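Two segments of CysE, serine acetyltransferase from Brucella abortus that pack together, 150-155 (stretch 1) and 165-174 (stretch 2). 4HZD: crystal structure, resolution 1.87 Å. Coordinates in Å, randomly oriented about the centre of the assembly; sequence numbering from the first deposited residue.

Stretch 1 150-155: FQTDIH
Stretch 2, residues 165-174: FLDHATGLVV

Two short strands of one chain, 152-154 and 172-174, run parallel, their axes 4.7 Å apart at closest approach and only 2° from alignment. Asp153 pairs with Val173 (CA to CA 4.8 Å) and Ile154 with Val174 (CA to CA 4.7 Å), all four with extended backbones (phi from -103° to -130° and psi from 97° to 127°). A ladder of backbone hydrogen bonds fixes this register: Asp153 N donates to Leu172 O (2.8 Å), Val174 N to Asp153 O (2.9 Å) and His155 N to Val174 O (2.9 Å, nearly linear at 177°). Asp153 O also receives a CA-H contact from Val173 CA at 3.2 Å.

Val174 loses the most surface to the other stretch. Its beta-branched side chain (chi1 t) suits an extended backbone and lies on the same face as Ile154, whose m,t rotamer brings CG2 to 4.0 Å from Val174 CB and CD1 to 3.9 Å from Leu172 CD2. Leu172, t,p, thus joins a buried apolar cluster.

Gln151, next in covered area, follows a helix and has left-handed backbone angles, 58/31. Its carbonyl O accepts from Gly171 N at 2.8 Å, while its CB meets Thr170 CG2 at 4.0 Å. Gly171 belongs to a type II turn from Ala169 to Leu172, closed by Leu172 N to Ala169 O (3.1 Å); at phi/psi 98/1 a CB would jam against the preceding carbonyl O, so glycine fits. The small Ala169 places CB 3.7 Å from Thr152 CG2. A water donates to both Gln151 O (2.7 Å) and Leu172 O (2.9 Å), bridging the stretches.

Asp153, chi1 t, covers nearly as much, on the face shared with Val173. Its CB lies 4.4 Å from Val173 CG2, and both carboxylate oxygens find hydrogen bonds elsewhere in the structure, which makes a buried acid tolerable.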

# COMPACT_ATOMS: atom_id res chain seq x y z
N PHE A 150 -12.46 -7.31 -12.08
CA PHE A 150 -12.66 -7.59 -13.51
C PHE A 150 -14.13 -7.44 -13.95
O PHE A 150 -14.42 -7.56 -15.15
CB PHE A 150 -12.12 -8.99 -13.91
CG PHE A 150 -10.71 -9.26 -13.46
CD1 PHE A 150 -9.73 -8.23 -13.44
CD2 PHE A 150 -10.32 -10.56 -13.06
CE1 PHE A 150 -8.42 -8.48 -13.06
CE2 PHE A 150 -9.01 -10.80 -12.63
CZ PHE A 150 -8.07 -9.77 -12.64
N GLN A 151 -15.01 -7.19 -12.99
CA GLN A 151 -16.48 -7.07 -13.21
C GLN A 151 -17.10 -8.30 -13.84
O GLN A 151 -18.09 -8.21 -14.60
CB GLN A 151 -16.82 -5.78 -13.99
CG GLN A 151 -16.40 -4.51 -13.21
CD GLN A 151 -14.90 -4.20 -13.32
OE1 GLN A 151 -14.34 -4.17 -14.42
NE2 GLN A 151 -14.27 -3.94 -12.19
N THR A 152 -16.50 -9.46 -13.53
CA THR A 152 -16.92 -10.75 -14.06
C THR A 152 -17.29 -11.58 -12.84
O THR A 152 -16.43 -11.90 -12.01
CB THR A 152 -15.80 -11.45 -14.86
OG1 THR A 152 -14.61 -11.44 -14.08
CG2 THR A 152 -15.46 -10.68 -16.16
N ASP A 153 -18.58 -11.87 -12.70
CA ASP A 153 -19.08 -12.64 -11.55
C ASP A 153 -19.35 -14.07 -12.08
O ASP A 153 -20.39 -14.35 -12.71
CB ASP A 153 -20.32 -11.97 -10.93
CG ASP A 153 -20.96 -12.80 -9.86
OD1 ASP A 153 -20.55 -13.97 -9.77
OD2 ASP A 153 -21.84 -12.30 -9.10
N ILE A 154 -18.38 -14.93 -11.86
CA ILE A 154 -18.46 -16.33 -12.35
C ILE A 154 -18.46 -17.25 -11.14
O ILE A 154 -17.50 -17.28 -10.36
CB ILE A 154 -17.28 -16.66 -13.29
CG1 ILE A 154 -17.18 -15.61 -14.41
CG2 ILE A 154 -17.41 -18.07 -13.84
CD1 ILE A 154 -15.97 -15.69 -15.34
N HIS A 155 -19.54 -18.02 -10.97
CA HIS A 155 -19.58 -18.97 -9.88
C HIS A 155 -18.50 -20.03 -10.03
O HIS A 155 -18.31 -20.55 -11.13
CB HIS A 155 -20.94 -19.62 -9.74
CG HIS A 155 -21.11 -20.36 -8.43
ND1 HIS A 155 -20.55 -21.57 -8.19
CD2 HIS A 155 -21.76 -20.00 -7.26
CE1 HIS A 155 -20.87 -21.96 -6.94
NE2 HIS A 155 -21.62 -21.01 -6.39
N PHE A 165 -12.89 -16.74 -25.47
CA PHE A 165 -12.66 -15.33 -25.63
C PHE A 165 -13.75 -14.50 -24.93
O PHE A 165 -14.94 -14.57 -25.29
CB PHE A 165 -12.55 -15.03 -27.12
CG PHE A 165 -12.37 -13.57 -27.46
CD1 PHE A 165 -11.53 -12.76 -26.70
CD2 PHE A 165 -12.97 -13.04 -28.58
CE1 PHE A 165 -11.34 -11.42 -27.04
CE2 PHE A 165 -12.81 -11.70 -28.93
CZ PHE A 165 -12.00 -10.89 -28.16
N LEU A 166 -13.33 -13.76 -23.89
CA LEU A 166 -14.20 -12.91 -23.08
C LEU A 166 -13.91 -11.46 -23.43
O LEU A 166 -12.99 -10.83 -22.86
CB LEU A 166 -13.92 -13.16 -21.59
CG LEU A 166 -15.06 -13.56 -20.68
CD1 LEU A 166 -15.81 -14.79 -21.22
CD2 LEU A 166 -14.54 -13.82 -19.25
N ASP A 167 -14.64 -10.95 -24.40
CA ASP A 167 -14.23 -9.73 -25.06
C ASP A 167 -14.83 -8.58 -24.28
O ASP A 167 -16.05 -8.53 -24.11
CB ASP A 167 -14.73 -9.74 -26.53
CG ASP A 167 -14.27 -8.49 -27.35
OD1 ASP A 167 -13.35 -7.76 -26.93
OD2 ASP A 167 -14.86 -8.26 -28.43
N HIS A 168 -13.99 -7.66 -23.77
CA HIS A 168 -14.47 -6.47 -22.98
C HIS A 168 -14.87 -6.85 -21.58
O HIS A 168 -14.42 -6.21 -20.64
CB HIS A 168 -15.58 -5.66 -23.69
CG HIS A 168 -15.19 -5.17 -25.06
ND1 HIS A 168 -14.12 -4.38 -25.27
CD2 HIS A 168 -15.77 -5.39 -26.32
CE1 HIS A 168 -13.99 -4.11 -26.60
NE2 HIS A 168 -15.00 -4.73 -27.24
N ALA A 169 -15.67 -7.92 -21.46
CA ALA A 169 -16.03 -8.64 -20.20
C ALA A 169 -16.91 -7.95 -19.18
O ALA A 169 -17.62 -8.63 -18.44
CB ALA A 169 -14.78 -9.24 -19.51
N THR A 170 -16.87 -6.62 -19.09
CA THR A 170 -17.61 -5.96 -18.01
C THR A 170 -19.08 -6.43 -17.89
O THR A 170 -19.85 -6.30 -18.83
CB THR A 170 -17.68 -4.44 -18.25
OG1 THR A 170 -16.38 -3.94 -18.59
CG2 THR A 170 -18.33 -3.70 -17.02
N GLY A 171 -19.48 -6.92 -16.72
CA GLY A 171 -20.89 -7.18 -16.42
C GLY A 171 -21.26 -8.66 -16.62
O GLY A 171 -22.41 -9.03 -16.45
N LEU A 172 -20.28 -9.47 -16.99
CA LEU A 172 -20.50 -10.90 -17.11
C LEU A 172 -20.95 -11.54 -15.82
O LEU A 172 -20.33 -11.36 -14.77
CB LEU A 172 -19.25 -11.63 -17.64
CG LEU A 172 -19.34 -13.15 -17.85
CD1 LEU A 172 -20.27 -13.52 -19.01
CD2 LEU A 172 -17.96 -13.74 -18.09
N VAL A 173 -22.03 -12.31 -15.92
CA VAL A 173 -22.52 -13.15 -14.85
C VAL A 173 -22.72 -14.60 -15.37
O VAL A 173 -23.43 -14.85 -16.37
CB VAL A 173 -23.84 -12.61 -14.22
CG1 VAL A 173 -24.36 -13.58 -13.18
CG2 VAL A 173 -23.68 -11.22 -13.61
N VAL A 174 -22.12 -15.55 -14.67
CA VAL A 174 -22.25 -16.96 -15.00
C VAL A 174 -22.63 -17.73 -13.74
O VAL A 174 -21.88 -17.74 -12.73
CB VAL A 174 -20.95 -17.51 -15.60
CG1 VAL A 174 -21.02 -19.01 -15.91
CG2 VAL A 174 -20.56 -16.68 -16.82
O HOH W 1 -20.41 -8.86 -13.35
O HOH W 2 -22.28 -15.91 -10.44